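Local structure of Non-sulfated chondroitin lyase E66 (Autographa californica nucleopolyhedrovirus, 3VSN) at residues 54-59 / 86-91; 346-351 / 410-415; 357-362 / 398-403. The protein cleaves non-sulfated chondroitin as a polysaccharide lyase of the viral envelope and is essential for oral infectivity, perhaps by digesting the chondroitin barrier of the host midgut. All coordinates share one frame; numbering follows the deposited sequence.

Interaction 1: residues 54-59 / 86-91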
# COMPACT_ATOMS: atom_id res chain seq x y z
N VAL A 54 12.58 5.09 17.11
CA VAL A 54 12.09 4.07 18.04
C VAL A 54 13.17 3.66 19.03
O VAL A 54 14.32 3.47 18.66
CB VAL A 54 11.61 2.80 17.30
CG1 VAL A 54 10.92 1.83 18.26
CG2 VAL A 54 10.66 3.16 16.17
N ASN A 55 12.76 3.53 20.30
CA ASN A 55 13.62 3.00 21.36
C ASN A 55 15.02 3.64 21.37
O ASN A 55 16.03 2.94 21.26
CB ASN A 55 13.70 1.47 21.27
CG ASN A 55 14.33 0.83 22.49
OD1 ASN A 55 14.21 1.33 23.61
ND2 ASN A 55 14.99 -0.30 22.29
N PRO A 56 15.09 4.98 21.48
CA PRO A 56 16.40 5.62 21.42
C PRO A 56 17.25 5.32 22.66
O PRO A 56 16.70 5.12 23.75
CB PRO A 56 16.06 7.11 21.36
CG PRO A 56 14.75 7.22 22.06
CD PRO A 56 14.01 5.96 21.72
N ASN A 57 18.56 5.28 22.48
CA ASN A 57 19.48 5.19 23.60
C ASN A 57 20.66 6.15 23.46
O ASN A 57 21.69 5.98 24.10
CB ASN A 57 19.94 3.74 23.83
CG ASN A 57 20.83 3.22 22.72
OD1 ASN A 57 20.77 3.69 21.58
ND2 ASN A 57 21.65 2.23 23.04
N ARG A 58 20.47 7.19 22.64
CA ARG A 58 21.48 8.23 22.44
C ARG A 58 21.80 8.94 23.76
O ARG A 58 20.90 9.21 24.56
CB ARG A 58 21.00 9.23 21.39
CG ARG A 58 22.12 9.99 20.69
CD ARG A 58 21.58 11.06 19.76
NE ARG A 58 21.29 10.57 18.41
CZ ARG A 58 22.12 10.68 17.37
NH1 ARG A 58 23.31 11.26 17.52
NH2 ARG A 58 21.77 10.21 16.19
N ASN A 59 23.08 9.21 23.98
CA ASN A 59 23.56 9.88 25.19
C ASN A 59 23.15 11.35 25.29
O ASN A 59 23.02 12.03 24.27
CB ASN A 59 25.08 9.76 25.31
CG ASN A 59 25.52 8.41 25.84
OD1 ASN A 59 25.00 7.92 26.84
ND2 ASN A 59 26.51 7.82 25.17
N ILE A 86 10.93 12.59 21.70
CA ILE A 86 9.63 11.91 21.63
C ILE A 86 9.81 10.40 21.87
O ILE A 86 9.05 9.80 22.64
CB ILE A 86 8.89 12.19 20.30
CG1 ILE A 86 8.49 13.67 20.22
CG2 ILE A 86 7.66 11.29 20.17
CD1 ILE A 86 8.12 14.15 18.83
N GLY A 87 10.83 9.81 21.25
CA GLY A 87 11.15 8.39 21.47
C GLY A 87 11.41 8.07 22.93
O GLY A 87 11.00 7.01 23.43
N TYR A 88 12.10 8.97 23.62
CA TYR A 88 12.37 8.82 25.05
C TYR A 88 11.11 8.98 25.91
O TYR A 88 10.99 8.33 26.95
CB TYR A 88 13.47 9.78 25.52
CG TYR A 88 14.88 9.20 25.45
CD1 TYR A 88 15.83 9.72 24.58
CD2 TYR A 88 15.25 8.14 26.28
CE1 TYR A 88 17.11 9.20 24.52
CE2 TYR A 88 16.53 7.61 26.23
CZ TYR A 88 17.46 8.14 25.35
OH TYR A 88 18.73 7.63 25.30
N CYS A 89 10.18 9.83 25.48
CA CYS A 89 8.88 9.95 26.14
C CYS A 89 8.14 8.63 26.13
O CYS A 89 7.57 8.22 27.15
CB CYS A 89 8.01 11.02 25.48
SG CYS A 89 8.55 12.71 25.80
N VAL A 90 8.15 7.96 24.98
CA VAL A 90 7.49 6.66 24.82
C VAL A 90 8.14 5.61 25.73
O VAL A 90 7.43 4.83 26.38
CB VAL A 90 7.47 6.21 23.34
CG1 VAL A 90 6.82 4.84 23.18
CG2 VAL A 90 6.74 7.24 22.48
N ARG A 91 9.47 5.62 25.80
CA ARG A 91 10.22 4.75 26.71
C ARG A 91 9.88 5.01 28.17
O ARG A 91 9.66 4.07 28.95
CB ARG A 91 11.73 4.91 26.51
CG ARG A 91 12.26 4.38 25.18
CD ARG A 91 13.78 4.22 25.23
NE ARG A 91 14.17 3.21 26.20
CZ ARG A 91 15.43 2.91 26.52
NH1 ARG A 91 16.45 3.54 25.95
NH2 ARG A 91 15.67 1.97 27.43
O HOH W 1 10.63 4.54 21.90
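Pro-56 sets its CG over one face of the Tyr-88 ring, and Arg-91, one helical turn further on, reaches round to grip the carbonyl of the same proline. The pyrrolidine presents this CG to the ring 3.9 Å from the centroid, a CH-pi contact over the face, displaced toward the CD1 side. Proline suits this place because its compact, conformationally restricted ring turns polarised C-H groups to the aromatic face. Its CG and CD also rest on the helix backbone at Gly-87, where CD comes within 3.6 Å of the glycine C; with no side chain, Gly-87 lets the proline ring come down on the helix.

The Tyr-88 ring runs along the loop and carries its hydroxyl past Pro-56 to Arg-58, where OH donates to the backbone O at 2.8 Å. Arg-91 takes the carbonyl of Pro-56. Its chain bends at chi3 (64°), turning the guanidinium so that NH1 meets Pro-56 O at the edge of the group, 2.7 Å away with an N-H...O angle of 151°. Asn-55 OD1 sits over one face of that guanidinium, 3.2 Å from NE, too far from the N-H direction to bond; the amide and guanidinium planes stand 76° apart. NE instead forms a salt bridge with Asp-97, which helps to fix the rotation of the group. A water completes the join, accepting from Asn-55 N and donating to Gly-87 O.

The loop following helix 29-48 is therefore laid along helix 75-93 of the alpha-helical domain, with Trp-60 and helix 103-119 also packing on Tyr-88. Chemically, the aromatic and proline rings supply the apolar contact, while the two long polar side chains satisfy backbone carbonyls of a segment with no regular secondary structure.

Interaction 2: residues 346-351 / 410-415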
# COMPACT_ATOMS: atom_id res chain seq x y z
N LEU A 346 -7.00 5.93 -14.59
CA LEU A 346 -5.93 6.16 -13.61
C LEU A 346 -4.55 5.88 -14.20
O LEU A 346 -4.40 5.04 -15.09
CB LEU A 346 -6.15 5.30 -12.35
CG LEU A 346 -7.40 5.57 -11.50
CD1 LEU A 346 -7.61 4.46 -10.48
CD2 LEU A 346 -7.33 6.93 -10.81
N ALA A 347 -3.55 6.60 -13.69
CA ALA A 347 -2.16 6.38 -14.10
C ALA A 347 -1.75 4.94 -13.82
O ALA A 347 -2.13 4.36 -12.81
CB ALA A 347 -1.24 7.34 -13.36
N TYR A 348 -0.99 4.36 -14.74
CA TYR A 348 -0.37 3.07 -14.49
C TYR A 348 1.01 3.25 -13.87
O TYR A 348 1.59 2.31 -13.34
CB TYR A 348 -0.30 2.21 -15.76
CG TYR A 348 0.71 2.65 -16.80
CD1 TYR A 348 0.34 3.48 -17.86
CD2 TYR A 348 2.04 2.22 -16.74
CE1 TYR A 348 1.26 3.88 -18.82
CE2 TYR A 348 2.97 2.61 -17.69
CZ TYR A 348 2.57 3.44 -18.73
OH TYR A 348 3.49 3.83 -19.67
N TYR A 349 1.53 4.48 -13.93
CA TYR A 349 2.87 4.76 -13.44
C TYR A 349 3.08 6.25 -13.17
O TYR A 349 2.46 7.10 -13.81
CB TYR A 349 3.93 4.24 -14.42
CG TYR A 349 5.35 4.38 -13.92
CD1 TYR A 349 5.74 3.84 -12.70
CD2 TYR A 349 6.31 5.04 -14.68
CE1 TYR A 349 7.04 3.96 -12.24
CE2 TYR A 349 7.62 5.16 -14.23
CZ TYR A 349 7.98 4.62 -13.02
OH TYR A 349 9.27 4.73 -12.56
N GLU A 350 3.96 6.54 -12.21
CA GLU A 350 4.42 7.90 -11.95
C GLU A 350 5.93 7.86 -11.74
O GLU A 350 6.42 7.07 -10.94
CB GLU A 350 3.72 8.50 -10.73
CG GLU A 350 3.93 10.00 -10.57
CD GLU A 350 3.48 10.53 -9.22
OE1 GLU A 350 3.78 9.88 -8.20
OE2 GLU A 350 2.84 11.60 -9.18
N SER A 351 6.64 8.72 -12.46
CA SER A 351 8.10 8.82 -12.33
C SER A 351 8.52 10.20 -11.81
O SER A 351 7.71 11.13 -11.75
CB SER A 351 8.77 8.55 -13.68
OG SER A 351 8.31 9.44 -14.68
N PHE A 410 1.43 8.65 -16.02
CA PHE A 410 1.13 8.18 -17.37
C PHE A 410 -0.12 7.32 -17.38
O PHE A 410 -0.23 6.35 -16.61
CB PHE A 410 2.33 7.40 -17.93
CG PHE A 410 3.61 8.18 -17.92
CD1 PHE A 410 4.01 8.90 -19.04
CD2 PHE A 410 4.41 8.22 -16.78
CE1 PHE A 410 5.19 9.64 -19.02
CE2 PHE A 410 5.58 8.96 -16.76
CZ PHE A 410 5.97 9.67 -17.88
N ARG A 411 -1.07 7.68 -18.25
CA ARG A 411 -2.28 6.88 -18.47
C ARG A 411 -1.98 5.78 -19.49
O ARG A 411 -1.20 6.00 -20.42
CB ARG A 411 -3.43 7.74 -19.02
CG ARG A 411 -3.92 8.84 -18.09
CD ARG A 411 -4.66 8.29 -16.88
NE ARG A 411 -5.25 9.38 -16.11
CZ ARG A 411 -6.47 9.87 -16.31
NH1 ARG A 411 -7.25 9.37 -17.26
NH2 ARG A 411 -6.91 10.87 -15.56
N PRO A 412 -2.60 4.60 -19.32
CA PRO A 412 -2.41 3.52 -20.29
C PRO A 412 -3.21 3.79 -21.56
O PRO A 412 -4.26 4.42 -21.50
CB PRO A 412 -2.98 2.30 -19.56
CG PRO A 412 -4.05 2.87 -18.68
CD PRO A 412 -3.54 4.21 -18.24
N THR A 413 -2.70 3.33 -22.70
CA THR A 413 -3.43 3.43 -23.97
C THR A 413 -4.73 2.63 -23.89
O THR A 413 -5.79 3.10 -24.31
CB THR A 413 -2.58 2.93 -25.15
OG1 THR A 413 -1.35 3.66 -25.20
CG2 THR A 413 -3.32 3.10 -26.48
N ILE A 414 -4.62 1.41 -23.36
CA ILE A 414 -5.78 0.58 -23.05
C ILE A 414 -5.70 0.18 -21.57
O ILE A 414 -4.63 -0.18 -21.08
CB ILE A 414 -5.84 -0.69 -23.93
CG1 ILE A 414 -6.00 -0.31 -25.41
CG2 ILE A 414 -6.96 -1.63 -23.48
CD1 ILE A 414 -5.87 -1.48 -26.37
N GLY A 415 -6.83 0.27 -20.88
CA GLY A 415 -6.95 -0.21 -19.51
C GLY A 415 -8.37 -0.65 -19.22
O GLY A 415 -9.24 0.19 -18.99
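Backbone hydrogen bonds join Tyr-348 and Tyr-349 to Phe-410 in both directions. Tyr-348 N donates to Phe-410 O at 2.8 Å, and Phe-410 N donates to Tyr-349 O at 2.9 Å, each nearly in line with the acceptor C=O. Phe-410 O also receives a CA-H...O contact from Ala-347 at 3.2 Å; the small alanine lets the chains come this close.

Tyr-348 and Phe-410 carry the apolar contact. Tyr-348 CG sits between the backbone N and the carbonyl carbon (chi1 72°), which folds the ring back across the other segment: CE1 meets Phe-410 CB at 3.8 Å and CD1 meets Pro-412 CB at 3.9 Å, while Pro-412 N lies at the ring edge. Phe-410 turns its own edge to Ser-351, whose OG lies in the ring plane 3.5 Å from CE2 and is hydrogen-bonded to Ile-400 O.

The charged side chains find their partners outside the two segments. Arg-411 lays its guanidinium over the backbone at Leu-346, and its NE forms a salt bridge with Asp-248. Glu-350, important for catalytic activity, is hydrogen-bonded through OE2 to His-246 ND1, and its OE1 forms a salt bridge with Arg-300 NH1.

Strands 349-351 and 408-410 form a small two-stranded antiparallel sheet. Helix 359-364 packs on Tyr-348 through Thr-363 and on Tyr-349 through Ala-359. Beyond Pro-412 the chain enters strand 414-421, which pairs with strand 426-434, a classic bulge lying at Thr-413 and Ile-414 opposite Lys-433.

Interaction 3: residues 357-362 / 398-403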
# COMPACT_ATOMS: atom_id res chain seq x y z
N ILE A 357 12.33 3.61 -13.29
CA ILE A 357 12.41 2.20 -13.72
C ILE A 357 11.35 1.29 -13.08
O ILE A 357 11.39 0.07 -13.25
CB ILE A 357 13.82 1.60 -13.52
CG1 ILE A 357 14.24 1.59 -12.04
CG2 ILE A 357 14.85 2.34 -14.38
CD1 ILE A 357 15.48 0.78 -11.76
N GLN A 358 10.41 1.89 -12.35
CA GLN A 358 9.48 1.12 -11.52
C GLN A 358 8.16 0.71 -12.19
O GLN A 358 7.33 0.04 -11.56
CB GLN A 358 9.22 1.86 -10.20
CG GLN A 358 10.39 1.85 -9.21
CD GLN A 358 11.49 2.85 -9.55
OE1 GLN A 358 11.38 3.65 -10.48
NE2 GLN A 358 12.57 2.81 -8.77
N ALA A 359 7.96 1.10 -13.45
CA ALA A 359 6.69 0.81 -14.14
C ALA A 359 6.37 -0.69 -14.30
O ALA A 359 5.23 -1.08 -14.09
CB ALA A 359 6.61 1.52 -15.49
N PRO A 360 7.37 -1.52 -14.68
CA PRO A 360 7.06 -2.95 -14.76
C PRO A 360 6.55 -3.55 -13.44
O PRO A 360 5.59 -4.32 -13.46
CB PRO A 360 8.40 -3.57 -15.17
CG PRO A 360 9.03 -2.49 -15.99
CD PRO A 360 8.71 -1.23 -15.24
N LEU A 361 7.16 -3.16 -12.32
CA LEU A 361 6.73 -3.62 -10.99
C LEU A 361 5.30 -3.17 -10.66
O LEU A 361 4.52 -3.95 -10.11
CB LEU A 361 7.71 -3.15 -9.91
CG LEU A 361 7.48 -3.59 -8.46
CD1 LEU A 361 7.61 -5.10 -8.31
CD2 LEU A 361 8.46 -2.88 -7.53
N TRP A 362 4.96 -1.94 -11.02
CA TRP A 362 3.62 -1.39 -10.77
C TRP A 362 2.54 -2.00 -11.62
O TRP A 362 1.36 -1.97 -11.25
CB TRP A 362 3.62 0.11 -10.98
CG TRP A 362 4.26 0.92 -9.88
CD1 TRP A 362 5.23 0.51 -8.96
CD2 TRP A 362 4.02 2.33 -9.57
NE1 TRP A 362 5.57 1.55 -8.12
CE2 TRP A 362 4.88 2.67 -8.43
CE3 TRP A 362 3.18 3.32 -10.10
CZ2 TRP A 362 4.90 3.94 -7.87
CZ3 TRP A 362 3.22 4.60 -9.53
CH2 TRP A 362 4.06 4.90 -8.44
N MET A 398 13.62 -1.02 -17.80
CA MET A 398 12.64 -0.29 -18.60
C MET A 398 12.43 1.08 -17.97
O MET A 398 11.91 1.18 -16.85
CB MET A 398 11.33 -1.08 -18.68
CG MET A 398 10.16 -0.34 -19.33
SD MET A 398 10.44 0.18 -21.05
CE MET A 398 10.38 -1.39 -21.92
N ARG A 399 12.85 2.12 -18.68
CA ARG A 399 12.81 3.49 -18.16
C ARG A 399 11.67 4.30 -18.76
O ARG A 399 11.47 4.27 -19.98
CB ARG A 399 14.12 4.22 -18.45
CG ARG A 399 15.35 3.58 -17.84
CD ARG A 399 16.54 4.54 -17.85
NE ARG A 399 17.71 3.91 -17.22
CZ ARG A 399 18.00 3.99 -15.93
NH1 ARG A 399 17.22 4.68 -15.10
NH2 ARG A 399 19.08 3.38 -15.46
N ILE A 400 10.94 5.01 -17.91
CA ILE A 400 9.93 5.98 -18.37
C ILE A 400 10.21 7.32 -17.66
O ILE A 400 9.59 7.62 -16.64
CB ILE A 400 8.48 5.51 -18.12
CG1 ILE A 400 8.24 4.10 -18.67
CG2 ILE A 400 7.48 6.50 -18.72
CD1 ILE A 400 6.85 3.57 -18.42
N PRO A 401 11.15 8.11 -18.21
CA PRO A 401 11.61 9.34 -17.55
C PRO A 401 10.50 10.37 -17.38
O PRO A 401 9.58 10.44 -18.19
CB PRO A 401 12.67 9.89 -18.52
CG PRO A 401 13.06 8.73 -19.38
CD PRO A 401 11.80 7.93 -19.52
N SER A 402 10.60 11.14 -16.30
CA SER A 402 9.71 12.27 -16.09
C SER A 402 10.02 13.35 -17.11
O SER A 402 11.18 13.72 -17.30
CB SER A 402 9.88 12.81 -14.66
OG SER A 402 9.08 13.96 -14.46
N GLY A 403 8.99 13.85 -17.79
CA GLY A 403 9.14 14.89 -18.80
C GLY A 403 9.08 16.29 -18.20
O GLY A 403 9.18 17.28 -18.92
O HOH W 2 12.68 -1.73 -15.10
O HOH W 3 9.66 2.26 -15.64
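The start of helix 359-364 meets the loop that leads toward strand 408-410, and this contact is made largely of apolar side chains and two bridging waters. Ala-359, in the first turn, turns its CB to Ile-400 CD1 at 3.6 Å; its shortness leaves room for the extended isoleucine tip. Next to it, Pro-360 sets CG against Met-398 CB at 3.8 Å, the two side chains crossing at a slant. Proline fits the first turn of a helix, where its missing N-H costs no hydrogen bond.

Ile-357 lies alongside Arg-399, both pointing the same way. Its CG2 branch sits over one face of the guanidinium, 3.4 Å from NH1, and close to CG. The arginine, extended from CG to NE, runs past the isoleucine and gives NH1 to Asn-356 OD1, so both its CG and the face of its guanidinium pack on Ile-357 while NH1 is bonded.

No direct hydrogen bond crosses here. Met-398 O instead takes a CA-H...O contact from Ile-357 CA at 3.3 Å, and a water accepts from Ala-359 N (3.0 Å) and donates to Met-398 O. A second water joins Ile-357 O to Met-398 N.

Water bridging of this kind suits a helix start, whose first N-H groups have no carbonyl a turn earlier to bond. Here it ties helix 359-364 to a neighbouring irregular loop, beside the strand that carries Glu-350.

How the interactions relate
Interactions 2 and 3 are neighbours, their centres about 11 Å apart, and interaction 3 is nested within the loop of chain that interaction 2 closes. They meet directly: Tyr-349 OH probably bonds to Gln-358 N at 3.1 Å, so strand 349-351 and helix 359-364 are held together as well as joined in sequence. Interaction 2 is the buried one, built on strand pairing beside catalytic residues; interaction 3 is partly buried and relies on apolar side chains, an arginine face and water. Interaction 1, also partly buried, with exposed asparagines at its edge, stands about 43 Å from interaction 2 between centres, in the N-terminal helical domain. There side chains, rather than strand pairing, bond the loop's carbonyls.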